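Local structure of PfVFT1 (Plasmodium falciparum, 5JKQ) at residues D67-S70 and E71-K74; E112-S115 and K116-N120. The protein is a bi-lobed Venus flytrap protein that probably binds a small solute between its two lobes, as solute-binding proteins do. The protein carries 3 engineered substitutions. One frame throughout, in Å; residues are numbered along the deposited sequence.

Contact 1. Residues D67-S70 and E71-K74; sequences DVLS and EIIK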
ATOM      1  N   ASP A  67     -21.435  -4.125 -15.697  1.00 23.80           N
ATOM      2  CA  ASP A  67     -20.421  -4.183 -14.648  1.00 19.60           C
ATOM      3  C   ASP A  67     -20.340  -2.863 -13.885  1.00 15.96           C
ATOM      4  O   ASP A  67     -21.105  -1.936 -14.148  1.00 22.87           O
ATOM      5  CB  ASP A  67     -19.057  -4.547 -15.251  1.00 19.34           C
ATOM      6  CG  ASP A  67     -18.521  -3.484 -16.198  1.00 20.37           C
ATOM      7  OD1 ASP A  67     -19.290  -2.589 -16.607  1.00 20.41           O
ATOM      8  OD2 ASP A  67     -17.322  -3.558 -16.542  1.00 15.96           O
ATOM      9  N   VAL A  68     -19.414  -2.791 -12.936  1.00 25.84           N
ATOM     10  CA  VAL A  68     -19.253  -1.607 -12.097  1.00 16.16           C
ATOM     11  C   VAL A  68     -18.795  -0.398 -12.912  1.00 20.07           C
ATOM     12  O   VAL A  68     -19.243   0.720 -12.668  1.00 23.70           O
ATOM     13  CB  VAL A  68     -18.245  -1.877 -10.951  1.00 28.33           C
ATOM     14  CG1 VAL A  68     -17.829  -0.584 -10.243  1.00 23.79           C
ATOM     15  CG2 VAL A  68     -18.842  -2.858  -9.954  1.00 22.65           C
ATOM     16  N   LEU A  69     -17.906  -0.619 -13.876  1.00 19.64           N
ATOM     17  CA  LEU A  69     -17.352   0.492 -14.639  1.00 17.82           C
ATOM     18  C   LEU A  69     -18.445   1.206 -15.427  1.00 19.68           C
ATOM     19  O   LEU A  69     -18.424   2.429 -15.553  1.00 23.38           O
ATOM     20  CB  LEU A  69     -16.249   0.016 -15.589  1.00 14.89           C
ATOM     21  CG  LEU A  69     -15.451   1.150 -16.245  1.00  9.88           C
ATOM     22  CD1 LEU A  69     -14.615   1.894 -15.214  1.00 16.52           C
ATOM     23  CD2 LEU A  69     -14.570   0.627 -17.364  1.00 25.38           C
ATOM     24  N   SER A  70     -19.402   0.446 -15.949  1.00 25.39           N
ATOM     25  CA  SER A  70     -20.513   1.031 -16.693  1.00 24.57           C
ATOM     26  C   SER A  70     -21.354   1.951 -15.810  1.00 23.92           C
ATOM     27  O   SER A  70     -21.897   2.948 -16.286  1.00 29.73           O
ATOM     28  CB  SER A  70     -21.390  -0.066 -17.294  1.00 24.90           C
ATOM     29  OG  SER A  70     -20.764  -0.652 -18.421  1.00 22.07           O
ATOM     30  N   GLU A  71     -21.459   1.618 -14.527  1.00 22.61           N
ATOM     31  CA  GLU A  71     -22.165   2.474 -13.580  1.00 23.90           C
ATOM     32  C   GLU A  71     -21.390   3.773 -13.378  1.00 22.96           C
ATOM     33  O   GLU A  71     -21.964   4.863 -13.393  1.00 17.42           O
ATOM     34  CB  GLU A  71     -22.358   1.762 -12.239  1.00 25.22           C
ATOM     35  CG  GLU A  71     -23.147   0.463 -12.330  1.00 30.70           C
ATOM     36  CD  GLU A  71     -23.296  -0.225 -10.985  1.00 36.42           C
ATOM     37  OE1 GLU A  71     -22.903   0.372  -9.960  1.00 37.78           O
ATOM     38  OE2 GLU A  71     -23.808  -1.363 -10.953  1.00 38.13           O
ATOM     39  N   ILE A  72     -20.081   3.641 -13.192  1.00 20.56           N
ATOM     40  CA  ILE A  72     -19.198   4.790 -13.020  1.00 22.09           C
ATOM     41  C   ILE A  72     -19.278   5.705 -14.239  1.00 17.25           C
ATOM     42  O   ILE A  72     -19.326   6.927 -14.104  1.00 16.12           O
ATOM     43  CB  ILE A  72     -17.737   4.335 -12.792  1.00 20.03           C
ATOM     44  CG1 ILE A  72     -17.618   3.626 -11.443  1.00 18.23           C
ATOM     45  CG2 ILE A  72     -16.763   5.518 -12.827  1.00 17.24           C
ATOM     46  CD1 ILE A  72     -16.399   2.739 -11.325  1.00 24.49           C
ATOM     47  N   ILE A  73     -19.307   5.102 -15.423  1.00 14.05           N
ATOM     48  CA  ILE A  73     -19.328   5.852 -16.676  1.00 18.47           C
ATOM     49  C   ILE A  73     -20.618   6.654 -16.831  1.00 16.88           C
ATOM     50  O   ILE A  73     -20.584   7.823 -17.218  1.00 18.35           O
ATOM     51  CB  ILE A  73     -19.156   4.907 -17.891  1.00 17.85           C
ATOM     52  CG1 ILE A  73     -17.729   4.362 -17.921  1.00 15.21           C
ATOM     53  CG2 ILE A  73     -19.435   5.632 -19.213  1.00 21.27           C
ATOM     54  CD1 ILE A  73     -17.530   3.193 -18.865  1.00 19.52           C
ATOM     55  N   LYS A  74     -21.752   6.029 -16.529  1.00 20.25           N
ATOM     56  CA  LYS A  74     -23.047   6.678 -16.707  1.00 22.99           C
ATOM     57  C   LYS A  74     -23.229   7.860 -15.757  1.00 18.10           C
ATOM     58  O   LYS A  74     -23.808   8.880 -16.132  1.00 17.64           O
ATOM     59  CB  LYS A  74     -24.175   5.666 -16.513  1.00 24.59           C
ATOM     60  CG  LYS A  74     -24.374   4.750 -17.712  1.00 32.13           C
ATOM     61  CD  LYS A  74     -25.262   3.560 -17.378  1.00 26.06           C
ATOM     62  CE  LYS A  74     -25.557   2.728 -18.616  1.00 37.54           C
ATOM     63  NZ  LYS A  74     -25.887   1.311 -18.285  1.00 36.25           N
TER

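Contact 2. Residues E112-S115 and K116-N120; sequences ETIS and KHIFN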
ATOM      1  N   GLU A 112      -7.918  10.760 -13.473  1.00 15.29           N
ATOM      2  CA  GLU A 112      -7.742  11.766 -14.515  1.00 14.07           C
ATOM      3  C   GLU A 112      -7.293  11.080 -15.799  1.00 15.89           C
ATOM      4  O   GLU A 112      -7.757  11.410 -16.891  1.00 10.67           O
ATOM      5  CB  GLU A 112      -6.727  12.829 -14.089  1.00 12.77           C
ATOM      6  CG  GLU A 112      -7.283  13.861 -13.115  1.00 16.15           C
ATOM      7  CD  GLU A 112      -6.206  14.714 -12.467  1.00 18.50           C
ATOM      8  OE1 GLU A 112      -5.030  14.621 -12.881  1.00 18.60           O
ATOM      9  OE2 GLU A 112      -6.538  15.482 -11.538  1.00 23.43           O
ATOM     10  N   THR A 113      -6.391  10.114 -15.650  1.00 12.03           N
ATOM     11  CA  THR A 113      -5.883   9.340 -16.775  1.00 14.06           C
ATOM     12  C   THR A 113      -6.988   8.462 -17.358  1.00 18.08           C
ATOM     13  O   THR A 113      -7.132   8.356 -18.576  1.00 14.79           O
ATOM     14  CB  THR A 113      -4.688   8.457 -16.349  1.00 22.10           C
ATOM     15  OG1 THR A 113      -3.658   9.280 -15.784  1.00 16.46           O
ATOM     16  CG2 THR A 113      -4.122   7.690 -17.535  1.00 20.43           C
ATOM     17  N   ILE A 114      -7.767   7.839 -16.480  1.00 14.96           N
ATOM     18  CA  ILE A 114      -8.886   7.006 -16.905  1.00 19.09           C
ATOM     19  C   ILE A 114      -9.916   7.858 -17.640  1.00 18.70           C
ATOM     20  O   ILE A 114     -10.458   7.445 -18.668  1.00 16.34           O
ATOM     21  CB  ILE A 114      -9.545   6.292 -15.700  1.00 15.39           C
ATOM     22  CG1 ILE A 114      -8.609   5.207 -15.166  1.00 15.41           C
ATOM     23  CG2 ILE A 114     -10.884   5.655 -16.087  1.00 10.15           C
ATOM     24  CD1 ILE A 114      -8.945   4.729 -13.768  1.00 17.95           C
ATOM     25  N   SER A 115     -10.172   9.052 -17.115  1.00 13.08           N
ATOM     26  CA  SER A 115     -11.152   9.950 -17.708  1.00 10.85           C
ATOM     27  C   SER A 115     -10.759  10.342 -19.131  1.00 15.10           C
ATOM     28  O   SER A 115     -11.620  10.491 -19.997  1.00 13.91           O
ATOM     29  CB  SER A 115     -11.321  11.203 -16.848  1.00  9.88           C
ATOM     30  OG  SER A 115     -11.896  10.889 -15.593  1.00 16.62           O
ATOM     31  N   LYS A 116      -9.461  10.497 -19.372  1.00 13.65           N
ATOM     32  CA  LYS A 116      -8.976  10.912 -20.685  1.00 16.19           C
ATOM     33  C   LYS A 116      -9.050   9.786 -21.715  1.00 14.94           C
ATOM     34  O   LYS A 116      -8.848  10.019 -22.906  1.00 16.21           O
ATOM     35  CB  LYS A 116      -7.540  11.432 -20.580  1.00 14.68           C
ATOM     36  CG  LYS A 116      -7.454  12.869 -20.081  1.00 14.13           C
ATOM     37  CD  LYS A 116      -6.024  13.392 -20.076  1.00 18.59           C
ATOM     38  CE  LYS A 116      -5.212  12.811 -18.930  1.00 15.60           C
ATOM     39  NZ  LYS A 116      -3.823  13.353 -18.898  1.00 19.77           N
ATOM     40  N   HIS A 117      -9.348   8.572 -21.260  1.00 21.17           N
ATOM     41  CA  HIS A 117      -9.501   7.438 -22.166  1.00 22.26           C
ATOM     42  C   HIS A 117     -10.974   7.102 -22.382  1.00 16.81           C
ATOM     43  O   HIS A 117     -11.411   6.912 -23.517  1.00 15.43           O
ATOM     44  CB  HIS A 117      -8.764   6.210 -21.634  1.00 10.17           C
ATOM     45  CG  HIS A 117      -8.967   4.989 -22.471  1.00 12.52           C
ATOM     46  ND1 HIS A 117      -8.774   4.986 -23.836  1.00 22.82           N
ATOM     47  CD2 HIS A 117      -9.368   3.737 -22.146  1.00 18.56           C
ATOM     48  CE1 HIS A 117      -9.039   3.783 -24.314  1.00 14.86           C
ATOM     49  NE2 HIS A 117      -9.402   3.007 -23.309  1.00 14.47           N
ATOM     50  N   ILE A 118     -11.734   7.012 -21.297  1.00 25.74           N
ATOM     51  CA  ILE A 118     -13.168   6.769 -21.409  1.00 18.83           C
ATOM     52  C   ILE A 118     -13.820   7.970 -22.071  1.00 22.65           C
ATOM     53  O   ILE A 118     -14.604   7.830 -23.011  1.00 21.71           O
ATOM     54  CB  ILE A 118     -13.828   6.520 -20.044  1.00 16.45           C
ATOM     55  CG1 ILE A 118     -13.205   5.290 -19.375  1.00 21.81           C
ATOM     56  CG2 ILE A 118     -15.339   6.343 -20.214  1.00 23.18           C
ATOM     57  CD1 ILE A 118     -13.791   4.932 -18.011  1.00 14.22           C
ATOM     58  N   PHE A 119     -13.484   9.149 -21.557  1.00 19.50           N
ATOM     59  CA  PHE A 119     -13.965  10.409 -22.102  1.00 16.44           C
ATOM     60  C   PHE A 119     -12.790  11.128 -22.761  1.00 14.25           C
ATOM     61  O   PHE A 119     -11.853  10.474 -23.219  1.00 25.03           O
ATOM     62  CB  PHE A 119     -14.610  11.248 -20.997  1.00 15.79           C
ATOM     63  CG  PHE A 119     -15.829  10.612 -20.401  1.00 14.05           C
ATOM     64  CD1 PHE A 119     -17.042  10.657 -21.068  1.00 18.74           C
ATOM     65  CD2 PHE A 119     -15.764   9.962 -19.181  1.00 15.51           C
ATOM     66  CE1 PHE A 119     -18.166  10.068 -20.529  1.00 17.40           C
ATOM     67  CE2 PHE A 119     -16.887   9.372 -18.634  1.00 12.80           C
ATOM     68  CZ  PHE A 119     -18.090   9.424 -19.309  1.00 15.20           C
ATOM     69  N   ASN A 120     -12.835  12.457 -22.809  1.00 16.73           N
ATOM     70  CA  ASN A 120     -11.807  13.236 -23.495  1.00 16.39           C
ATOM     71  C   ASN A 120     -11.341  14.429 -22.657  1.00 20.93           C
ATOM     72  O   ASN A 120     -10.983  15.479 -23.194  1.00 13.58           O
ATOM     73  CB  ASN A 120     -12.337  13.709 -24.853  1.00 21.04           C
ATOM     74  CG  ASN A 120     -11.248  13.809 -25.906  1.00 39.23           C
ATOM     75  OD1 ASN A 120     -10.610  12.814 -26.254  1.00 37.36           O
ATOM     76  ND2 ASN A 120     -11.047  15.012 -26.437  1.00 37.88           N
TER

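Contact 1. Residues D67-S70 and E71-K74
Leu69 and Ile73 meet one helical turn apart in a local i to i+4 contact at the start of the short helix 68-75, which opens on the N-cap residue Asp67. The carboxylate of Asp67 reaches forward to the first turn and accepts the backbone N-H of Ser70 on OD1, at 3.1 Å from Ser70 N; the donor comes from above the carboxylate plane, 46° out of it. OD2 of the same group makes a salt bridge to Arg15, so the cap also ties the helix start to helix 14-29. Main-chain bonds then carry the helix on, Ile73 N reaching Leu69 O at 2.8 Å. Two apolar pairs follow the same spacing. CD1 of Ile73 comes to 3.9 Å from CG of Leu69, the two side chains crossing at a slant, while CG1 of Val68 touches CD1 of Ile72 at 3.8 Å. Val68 can do this because its chi1 of 168° swings CG1 away from the backbone N and beside the carbonyl carbon. Ser70 OG turns back to Ile65 O. Val68, Leu69 and Ile72 all pack on helix 14-29, while Ile72 and Ile73 also reach helix 102-118, at Trp111 and Ile118.

Contact 2. Residues E112-S115 and K116-N120
Residues 112-120 form the last turns of helix 102-118 and its exit into loop, where Ile114 O accepts from both His117 N and Ile118 N; the backbone stays helical to Ile118 and leaves helical angles at Phe119. Lys116 N gives the regular bond to Glu112 O at 3.1 Å, with a second, weak one to Thr113 O. Of the two donors to Ile114 O, Ile118 N meets it at 3.0 Å and nearly straight, with an N-H...O angle of 175°, whereas His117 N, also at 3.0 Å, comes from above the carbonyl plane, 62° out of it. Although Phe119 has left the helix, its N still bonds Ser115 O at 2.8 Å.

The side chains follow this turn. CD1 of Ile118 lies 3.6 Å from CG2 of Ile114, the two chains running side by side in the same direction. Lys116 bends at chi3 (-75°), which brings its CE back to 3.5 Å from Glu112 O. The ring of Phe119 has Ile118 CG2 over one face, displaced toward the rim, and CB of Phe119 sits 3.2 Å from Ser115 O. Ser115 OG bonds both Trp111 O and Ile125 N, joining the helix to the chain beyond its end, and His117 NE2 bonds Ile59 O.

Chemically, then, the grip is main-chain hydrogen bonding backed by a single aliphatic pair. Glu112 and Lys116 carry opposite charges, but OE1 of Glu112 and NZ of Lys116 stay 6.3 Å apart, so any attraction between them is probably weak.

Both are local contacts at helix ends: contact 1 covers the N-cap and start of helix 68-75, and contact 2 the end of helix 102-118 and the loop after it. Their centres lie about 14 Å apart, and they meet directly, with CG1 of Ile73 at 3.9 Å from CG2 of Ile118 and Ile73 O at 3.6 Å from CZ of Phe119. Helix 14-29 packs against both, Ile19 touching Leu69 as well as Ile118. Contact 1 is the more buried, and a charged side chain caps its beginning; contact 2 is partly buried and ends with the Phe119 N to Ser115 O bond as the chain leaves the helix; Phe119 and Asn120 touch a crystal neighbour.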